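Local coordinates for DNA polymerase sliding clamp (PDB 1RWZ), which probably serves as a homotrimeric ring that encircles DNA and moves along it, tethering DNA polymerase and other DNA-processing proteins during replication, at residues A[78-83]-A[99-104]; A[152-157]-A[213-218]; A[199-204]-A[236-241]. All coordinates share one frame; numbering follows the deposited sequence.

Contact 1 (A[78-83]-A[99-104]); sequences SKSIST and VKFGSV
Ile81 covers one face of the Phe101 ring in a buried apolar contact between the loop that follows helix 71-78 and the end of strand 96-101, in the N-terminal domain of the clamp subunit. Its CG1 lies 3.5 Å from the centroid of the Phe101 ring and 10° off the ring normal, a CH-pi contact over the centre of the face. The other face is covered toward its rim by Val104 CB, which the type II' turn from Phe101 to Val104 folds back over the ring. Phe101 CG stands between its own backbone N and carbonyl carbon (chi1 59°), a setting that carries the ring across to the loop. Ile81 CD1 continues past the ring to Val99 CG1 at 4.3 Å, and Ser80 OG reaches Phe101 CZ at 3.7 Å. That hydroxyl has its polar partner within its own chain, the carbonyl of Ile77. Val104, where strand 104-109 begins, pairs in an antiparallel ladder with a strand of a second subunit, so the Phe101 side chain lies close to the subunit interface. Cohesion between the two segments is therefore dispersive, with Ile81 over the centre of one face and Val104 toward the rim of the other, while the neighbouring serine hydroxyl is satisfied by backbone outside the contact.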
loop_
_atom_site.group_PDB
_atom_site.type_symbol
_atom_site.label_atom_id
_atom_site.label_comp_id
_atom_site.label_asym_id
_atom_site.label_seq_id
_atom_site.Cartn_x
_atom_site.Cartn_y
_atom_site.Cartn_z
ATOM N N SER A 78 19.347 -5.419 -0.464
ATOM C CA SER A 78 19.079 -4.211 0.314
ATOM C C SER A 78 17.610 -4.107 0.715
ATOM O O SER A 78 17.267 -3.394 1.654
ATOM C CB SER A 78 19.476 -2.960 -0.476
ATOM O OG SER A 78 18.585 -2.731 -1.554
ATOM N N LYS A 79 16.740 -4.813 -0.002
ATOM C CA LYS A 79 15.317 -4.781 0.309
ATOM C C LYS A 79 15.020 -5.503 1.622
ATOM O O LYS A 79 13.974 -5.291 2.229
ATOM C CB LYS A 79 14.511 -5.412 -0.828
ATOM C CG LYS A 79 14.547 -4.608 -2.116
ATOM C CD LYS A 79 13.822 -5.321 -3.241
ATOM C CE LYS A 79 13.858 -4.490 -4.514
ATOM N NZ LYS A 79 13.149 -5.164 -5.638
ATOM N N SER A 80 15.943 -6.354 2.057
ATOM C CA SER A 80 15.764 -7.085 3.307
ATOM C C SER A 80 16.431 -6.320 4.448
ATOM O O SER A 80 16.372 -6.723 5.610
ATOM C CB SER A 80 16.351 -8.499 3.193
ATOM O OG SER A 80 17.751 -8.465 2.991
ATOM N N ILE A 81 17.064 -5.202 4.103
ATOM C CA ILE A 81 17.729 -4.364 5.091
ATOM C C ILE A 81 16.795 -3.223 5.489
ATOM O O ILE A 81 16.114 -2.638 4.642
ATOM C CB ILE A 81 19.038 -3.759 4.525
ATOM C CG1 ILE A 81 19.998 -4.880 4.122
ATOM C CG2 ILE A 81 19.679 -2.840 5.561
ATOM C CD1 ILE A 81 21.300 -4.394 3.500
ATOM N N SER A 82 16.757 -2.917 6.780
ATOM C CA SER A 82 15.915 -1.841 7.285
ATOM C C SER A 82 16.669 -0.517 7.209
ATOM O O SER A 82 17.893 -0.487 7.329
ATOM C CB SER A 82 15.515 -2.118 8.737
ATOM O OG SER A 82 14.856 -0.996 9.301
ATOM N N THR A 83 15.941 0.575 7.002
ATOM C CA THR A 83 16.571 1.887 6.928
ATOM C C THR A 83 17.245 2.211 8.258
ATOM O O THR A 83 18.195 2.998 8.306
ATOM C CB THR A 83 15.547 2.999 6.610
ATOM O OG1 THR A 83 14.517 3.004 7.606
ATOM C CG2 THR A 83 14.929 2.778 5.236
ATOM N N VAL A 99 28.307 -8.340 3.463
ATOM C CA VAL A 99 27.343 -7.320 3.854
ATOM C C VAL A 99 26.707 -7.818 5.142
ATOM O O VAL A 99 25.996 -8.821 5.140
ATOM C CB VAL A 99 26.253 -7.140 2.782
ATOM C CG1 VAL A 99 25.283 -6.041 3.199
ATOM C CG2 VAL A 99 26.897 -6.809 1.446
ATOM N N LYS A 100 26.972 -7.124 6.242
ATOM C CA LYS A 100 26.432 -7.540 7.527
ATOM C C LYS A 100 25.474 -6.531 8.137
ATOM O O LYS A 100 25.749 -5.334 8.164
ATOM C CB LYS A 100 27.570 -7.807 8.510
ATOM C CG LYS A 100 28.592 -8.814 8.020
ATOM C CD LYS A 100 29.430 -9.349 9.169
ATOM C CE LYS A 100 30.181 -8.251 9.881
ATOM N NZ LYS A 100 30.881 -8.774 11.087
ATOM N N PHE A 101 24.345 -7.033 8.624
ATOM C CA PHE A 101 23.335 -6.198 9.256
ATOM C C PHE A 101 22.481 -7.104 10.132
ATOM O O PHE A 101 22.200 -8.247 9.766
ATOM C CB PHE A 101 22.487 -5.485 8.191
ATOM C CG PHE A 101 21.782 -6.413 7.244
ATOM C CD1 PHE A 101 20.478 -6.834 7.499
ATOM C CD2 PHE A 101 22.421 -6.870 6.094
ATOM C CE1 PHE A 101 19.821 -7.696 6.624
ATOM C CE2 PHE A 101 21.772 -7.734 5.211
ATOM C CZ PHE A 101 20.469 -8.147 5.477
ATOM N N GLY A 102 22.080 -6.606 11.298
ATOM C CA GLY A 102 21.290 -7.434 12.190
ATOM C C GLY A 102 22.099 -8.678 12.502
ATOM O O GLY A 102 23.288 -8.587 12.795
ATOM N N SER A 103 21.468 -9.847 12.427
ATOM C CA SER A 103 22.165 -11.102 12.700
ATOM C C SER A 103 22.483 -11.823 11.396
ATOM O O SER A 103 22.731 -13.026 11.389
ATOM C CB SER A 103 21.293 -12.009 13.574
ATOM O OG SER A 103 21.060 -11.424 14.842
ATOM N N VAL A 104 22.495 -11.072 10.301
ATOM C CA VAL A 104 22.745 -11.639 8.984
ATOM C C VAL A 104 24.054 -11.216 8.326
ATOM O O VAL A 104 24.495 -10.074 8.464
ATOM C CB VAL A 104 21.587 -11.267 8.033
ATOM C CG1 VAL A 104 21.923 -11.648 6.600
ATOM C CG2 VAL A 104 20.312 -11.960 8.493
#

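Contact 2 (A[152-157]-A[213-218]); sequences VIFRSD and IHLGTN
Leu215 reaches Phe154 and Ser156 with its methyl groups and carries most of the contact on its side, between two sheets of the C-terminal domain of the clamp subunit. CG of Leu215 is anti to the backbone N (chi1 -178°), and chi2 of 70° turns the fork so that both methyls face the same methylene: CD1 and CD2 of Leu215 each lie 3.8 Å from Phe154 CB. CD2 also packs along the opposing backbone, 3.9 Å from Phe154 O, and extends to Ser156 CB at 4.2 Å. CD1 lies at the edge of the Phe154 ring, near its plane, so the leucine meets the aromatic group at CB and at its edge. The Phe154 ring swings back beside its own backbone N, toward Phe193, which it meets edge-to-face. Ser156 offers the leucine its CB, while OG, placed beside the carbonyl carbon, is bound to the carbonyl oxygen of Gly187. The short strands 152-157 and 213-215 run nearly at right angles, 86° between their directions and 9.1 Å apart at closest approach, and their contact is made by side chains. Strand 189-194, which pairs with 151-157, adds Ala189 against Leu215; Val221 and Leu223 of strand 221-227 pack on Ile213, and helix 195-201 brings Leu198 against Phe154.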
loop_
_atom_site.group_PDB
_atom_site.type_symbol
_atom_site.label_atom_id
_atom_site.label_comp_id
_atom_site.label_asym_id
_atom_site.label_seq_id
_atom_site.Cartn_x
_atom_site.Cartn_y
_atom_site.Cartn_z
ATOM N N VAL A 152 9.425 18.127 -20.919
ATOM C CA VAL A 152 9.257 19.365 -20.171
ATOM C C VAL A 152 10.368 20.348 -20.480
ATOM O O VAL A 152 11.495 19.958 -20.793
ATOM C CB VAL A 152 9.263 19.128 -18.644
ATOM C CG1 VAL A 152 8.020 18.384 -18.226
ATOM C CG2 VAL A 152 10.512 18.361 -18.243
ATOM N N ILE A 153 10.042 21.630 -20.397
ATOM C CA ILE A 153 11.021 22.674 -20.624
ATOM C C ILE A 153 11.448 23.230 -19.269
ATOM O O ILE A 153 10.599 23.492 -18.414
ATOM C CB ILE A 153 10.428 23.845 -21.435
ATOM C CG1 ILE A 153 10.163 23.403 -22.875
ATOM C CG2 ILE A 153 11.381 25.033 -21.411
ATOM C CD1 ILE A 153 9.431 24.439 -23.708
ATOM N N PHE A 154 12.755 23.363 -19.066
ATOM C CA PHE A 154 13.291 23.966 -17.848
ATOM C C PHE A 154 13.706 25.348 -18.321
ATOM O O PHE A 154 14.432 25.480 -19.310
ATOM C CB PHE A 154 14.531 23.232 -17.330
ATOM C CG PHE A 154 14.230 21.984 -16.549
ATOM C CD1 PHE A 154 15.230 21.375 -15.796
ATOM C CD2 PHE A 154 12.968 21.401 -16.579
ATOM C CE1 PHE A 154 14.977 20.203 -15.084
ATOM C CE2 PHE A 154 12.706 20.229 -15.868
ATOM C CZ PHE A 154 13.710 19.631 -15.121
ATOM N N ARG A 155 13.253 26.378 -17.622
ATOM C CA ARG A 155 13.564 27.740 -18.019
ATOM C C ARG A 155 13.973 28.579 -16.818
ATOM O O ARG A 155 13.336 28.529 -15.769
ATOM C CB ARG A 155 12.334 28.341 -18.702
ATOM C CG ARG A 155 12.423 29.803 -19.065
ATOM C CD ARG A 155 11.088 30.247 -19.653
ATOM N NE ARG A 155 10.979 31.697 -19.771
ATOM C CZ ARG A 155 9.872 32.329 -20.152
ATOM N NH1 ARG A 155 8.781 31.635 -20.450
ATOM N NH2 ARG A 155 9.855 33.652 -20.233
ATOM N N SER A 156 15.052 29.335 -16.981
ATOM C CA SER A 156 15.550 30.199 -15.919
ATOM C C SER A 156 15.893 31.578 -16.471
ATOM O O SER A 156 16.345 31.714 -17.605
ATOM C CB SER A 156 16.805 29.581 -15.284
ATOM O OG SER A 156 17.298 30.371 -14.216
ATOM N N ASP A 157 15.643 32.598 -15.662
ATOM C CA ASP A 157 15.979 33.971 -16.013
ATOM C C ASP A 157 15.895 34.775 -14.728
ATOM O O ASP A 157 15.724 34.203 -13.652
ATOM C CB ASP A 157 15.043 34.549 -17.086
ATOM C CG ASP A 157 13.590 34.569 -16.664
ATOM O OD1 ASP A 157 13.305 34.728 -15.461
ATOM O OD2 ASP A 157 12.725 34.443 -17.554
ATOM N N ILE A 213 20.174 22.544 -9.179
ATOM C CA ILE A 213 20.068 22.347 -10.619
ATOM C C ILE A 213 21.041 23.273 -11.331
ATOM O O ILE A 213 21.069 24.469 -11.051
ATOM C CB ILE A 213 18.652 22.691 -11.123
ATOM C CG1 ILE A 213 17.610 21.864 -10.368
ATOM C CG2 ILE A 213 18.565 22.453 -12.637
ATOM C CD1 ILE A 213 16.174 22.279 -10.663
ATOM N N HIS A 214 21.845 22.715 -12.234
ATOM C CA HIS A 214 22.782 23.503 -13.038
ATOM C C HIS A 214 22.178 23.401 -14.437
ATOM O O HIS A 214 22.072 22.309 -14.996
ATOM C CB HIS A 214 24.179 22.886 -12.989
ATOM C CG HIS A 214 24.787 22.890 -11.620
ATOM N ND1 HIS A 214 25.377 24.008 -11.069
ATOM C CD2 HIS A 214 24.862 21.923 -10.677
ATOM C CE1 HIS A 214 25.790 23.728 -9.846
ATOM N NE2 HIS A 214 25.489 22.469 -9.583
ATOM N N LEU A 215 21.779 24.540 -14.994
ATOM C CA LEU A 215 21.101 24.562 -16.281
ATOM C C LEU A 215 21.687 25.489 -17.339
ATOM O O LEU A 215 22.103 26.609 -17.043
ATOM C CB LEU A 215 19.636 24.947 -16.046
ATOM C CG LEU A 215 18.625 25.019 -17.191
ATOM C CD1 LEU A 215 18.315 23.616 -17.697
ATOM C CD2 LEU A 215 17.344 25.678 -16.688
ATOM N N GLY A 216 21.685 25.007 -18.580
ATOM C CA GLY A 216 22.178 25.787 -19.703
ATOM C C GLY A 216 21.138 25.741 -20.814
ATOM O O GLY A 216 19.996 25.342 -20.582
ATOM N N THR A 217 21.518 26.140 -22.023
ATOM C CA THR A 217 20.590 26.138 -23.152
ATOM C C THR A 217 21.038 25.089 -24.168
ATOM O O THR A 217 22.125 25.195 -24.738
ATOM C CB THR A 217 20.530 27.538 -23.807
ATOM O OG1 THR A 217 19.957 28.466 -22.874
ATOM C CG2 THR A 217 19.691 27.515 -25.076
ATOM N N ASN A 218 20.190 24.081 -24.367
ATOM C CA ASN A 218 20.456 22.958 -25.264
ATOM C C ASN A 218 21.683 22.188 -24.784
ATOM O O ASN A 218 22.467 21.666 -25.573
ATOM C CB ASN A 218 20.640 23.444 -26.705
ATOM C CG ASN A 218 19.375 24.050 -27.273
ATOM O OD1 ASN A 218 18.296 23.457 -27.182
ATOM N ND2 ASN A 218 19.496 25.234 -27.861
#

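Contact 3 (A[199-204]-A[236-241]); sequences KEFCKV and YILAPR
Phe201 and Tyr236 form an offset stack that joins helix 195-201 to strand 232-238, and together they account for most of the surface buried here. Their ring centroids are 4.2 Å apart and the planes are inclined by only 10°. The displacement is such that each ring lies over a different part of its partner: Phe201 CD2 sits over the centre of the tyrosine ring, 3.5 Å from Tyr236 CG, whereas Tyr236 CB is placed over the middle of the phenylalanine, 3.7 Å from the Phe201 ring centroid in a CH-pi contact. Both side chains have CG anti to the carbonyl carbon, with chi1 at -65° in Phe201 and -79° in Tyr236; both rings swing back beside their own backbone N, and the planes come nearly parallel.

Leu238, two residues further along the strand, takes the edge of the phenylalanine. Its CB lies in the ring plane, 3.8 Å from Phe201 CE1, and its CD2 follows at 4.0 Å from the same carbon. At the other end of the stack, Val204 CG2 approaches the edge of the tyrosine ring. Leu223 of strand 221-227 also packs on Phe201, which places the helix against the large antiparallel sheet.

The tyrosine hydroxyl extends past the stack. A water donates to Glu200 O at 2.7 Å and to Tyr236 OH at 3.0 Å, linking the helix carbonyl to the strand, and the hydroxyl is also hydrogen-bonded to Ala17 O of helix 8-19 in the N-terminal domain. The chemistry is thus divided: aromatic and aliphatic surfaces hold the helix to the sheet and the stack keeps the tyrosine ring flat, while the hydroxyl, bonded to a water and to Ala17 O, holds the far end of Tyr236 and ties the stack to the other domain.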
loop_
_atom_site.group_PDB
_atom_site.type_symbol
_atom_site.label_atom_id
_atom_site.label_comp_id
_atom_site.label_asym_id
_atom_site.label_seq_id
_atom_site.Cartn_x
_atom_site.Cartn_y
_atom_site.Cartn_z
ATOM N N LYS A 199 11.480 11.656 -13.828
ATOM C CA LYS A 199 10.624 10.992 -12.854
ATOM C C LYS A 199 11.401 9.882 -12.150
ATOM O O LYS A 199 11.300 9.722 -10.932
ATOM C CB LYS A 199 9.385 10.421 -13.553
ATOM C CG LYS A 199 8.314 9.899 -12.615
ATOM C CD LYS A 199 7.091 9.473 -13.408
ATOM C CE LYS A 199 5.982 8.956 -12.509
ATOM N NZ LYS A 199 4.834 8.459 -13.319
ATOM N N GLU A 200 12.192 9.128 -12.913
ATOM C CA GLU A 200 12.990 8.040 -12.352
ATOM C C GLU A 200 14.028 8.583 -11.367
ATOM O O GLU A 200 14.234 8.014 -10.292
ATOM C CB GLU A 200 13.688 7.266 -13.478
ATOM C CG GLU A 200 14.365 5.968 -13.049
ATOM C CD GLU A 200 13.394 4.954 -12.466
ATOM O OE1 GLU A 200 12.242 4.877 -12.942
ATOM O OE2 GLU A 200 13.786 4.219 -11.535
ATOM N N PHE A 201 14.676 9.686 -11.735
ATOM C CA PHE A 201 15.682 10.314 -10.875
ATOM C C PHE A 201 15.104 10.634 -9.493
ATOM O O PHE A 201 15.726 10.360 -8.471
ATOM C CB PHE A 201 16.161 11.640 -11.475
ATOM C CG PHE A 201 16.888 11.514 -12.787
ATOM C CD1 PHE A 201 17.054 12.637 -13.598
ATOM C CD2 PHE A 201 17.427 10.302 -13.203
ATOM C CE1 PHE A 201 17.750 12.558 -14.805
ATOM C CE2 PHE A 201 18.127 10.213 -14.415
ATOM C CZ PHE A 201 18.287 11.342 -15.212
ATOM N N CYS A 202 13.916 11.229 -9.485
ATOM C CA CYS A 202 13.263 11.641 -8.247
ATOM C C CYS A 202 12.814 10.528 -7.309
ATOM O O CYS A 202 12.438 10.799 -6.169
ATOM C CB CYS A 202 12.067 12.541 -8.568
ATOM S SG CYS A 202 12.526 14.112 -9.320
ATOM N N LYS A 203 12.861 9.282 -7.767
ATOM C CA LYS A 203 12.431 8.177 -6.918
ATOM C C LYS A 203 13.281 7.970 -5.664
ATOM O O LYS A 203 12.821 7.355 -4.701
ATOM C CB LYS A 203 12.369 6.882 -7.729
ATOM C CG LYS A 203 11.176 6.849 -8.669
ATOM C CD LYS A 203 11.121 5.568 -9.475
ATOM C CE LYS A 203 9.900 5.574 -10.379
ATOM N NZ LYS A 203 9.840 4.365 -11.248
ATOM N N VAL A 204 14.506 8.483 -5.664
ATOM C CA VAL A 204 15.375 8.336 -4.496
ATOM C C VAL A 204 15.390 9.594 -3.632
ATOM O O VAL A 204 16.097 9.652 -2.622
ATOM C CB VAL A 204 16.836 8.008 -4.900
ATOM C CG1 VAL A 204 16.890 6.660 -5.613
ATOM C CG2 VAL A 204 17.401 9.111 -5.787
ATOM N N TYR A 236 22.621 13.397 -11.091
ATOM C CA TYR A 236 22.142 12.786 -12.321
ATOM C C TYR A 236 22.334 13.841 -13.402
ATOM O O TYR A 236 22.081 15.028 -13.176
ATOM C CB TYR A 236 20.655 12.429 -12.232
ATOM C CG TYR A 236 20.338 11.151 -11.482
ATOM C CD1 TYR A 236 19.579 11.178 -10.307
ATOM C CD2 TYR A 236 20.748 9.912 -11.973
ATOM C CE1 TYR A 236 19.234 9.997 -9.646
ATOM C CE2 TYR A 236 20.411 8.729 -11.323
ATOM C CZ TYR A 236 19.651 8.776 -10.165
ATOM O OH TYR A 236 19.287 7.601 -9.546
ATOM N N ILE A 237 22.802 13.412 -14.566
ATOM C CA ILE A 237 22.996 14.322 -15.689
ATOM C C ILE A 237 22.137 13.741 -16.800
ATOM O O ILE A 237 22.206 12.543 -17.083
ATOM C CB ILE A 237 24.474 14.376 -16.128
ATOM C CG1 ILE A 237 25.333 14.869 -14.960
ATOM C CG2 ILE A 237 24.625 15.314 -17.330
ATOM C CD1 ILE A 237 26.823 14.867 -15.226
ATOM N N LEU A 238 21.319 14.588 -17.411
ATOM C CA LEU A 238 20.405 14.148 -18.456
ATOM C C LEU A 238 20.598 14.917 -19.753
ATOM O O LEU A 238 20.572 16.148 -19.762
ATOM C CB LEU A 238 18.960 14.317 -17.971
ATOM C CG LEU A 238 17.818 13.973 -18.929
ATOM C CD1 LEU A 238 17.936 12.516 -19.360
ATOM C CD2 LEU A 238 16.478 14.222 -18.247
ATOM N N ALA A 239 20.787 14.177 -20.846
ATOM C CA ALA A 239 20.967 14.780 -22.170
ATOM C C ALA A 239 19.706 15.544 -22.565
ATOM O O ALA A 239 18.589 15.151 -22.219
ATOM C CB ALA A 239 21.271 13.685 -23.208
ATOM N N PRO A 240 19.864 16.643 -23.318
ATOM C CA PRO A 240 18.720 17.451 -23.744
ATOM C C PRO A 240 18.076 17.043 -25.065
ATOM O O PRO A 240 18.673 16.321 -25.868
ATOM C CB PRO A 240 19.319 18.843 -23.837
ATOM C CG PRO A 240 20.674 18.543 -24.459
ATOM C CD PRO A 240 21.137 17.292 -23.694
ATOM N N ARG A 241 16.846 17.507 -25.263
ATOM C CA ARG A 241 16.115 17.289 -26.502
ATOM C C ARG A 241 16.177 18.669 -27.156
ATOM O O ARG A 241 16.762 19.589 -26.587
ATOM C CB ARG A 241 14.661 16.878 -26.230
ATOM C CG ARG A 241 14.524 15.500 -25.574
ATOM C CD ARG A 241 13.075 15.017 -25.497
ATOM N NE ARG A 241 12.988 13.682 -24.895
ATOM C CZ ARG A 241 11.902 12.911 -24.906
ATOM N NH1 ARG A 241 10.788 13.324 -25.490
ATOM N NH2 ARG A 241 11.931 11.715 -24.334
HETATM O O HOH W 1 16.426 6.872 -9.092
#

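From the N terminus, contact 1 comes first: it closes a short loop in the N-terminal domain, where strand 96-101 returns to the loop after helix 71-78, with strand 86-91 in between. It is complete before the others begin. Contacts 2 and 3 lie in the C-terminal domain and cross, since 199-204 falls between 152-157 and 213-218, while 236-241 follows both. Contact 2 joins the four-stranded sheet to the large sheet, and contact 3 joins helix 195-201 to that same large sheet. They touch where Asn218 O packs against Pro240 CG at 3.8 Å. Contact 1 stays apart from contact 2, with about 40 Å between their centres.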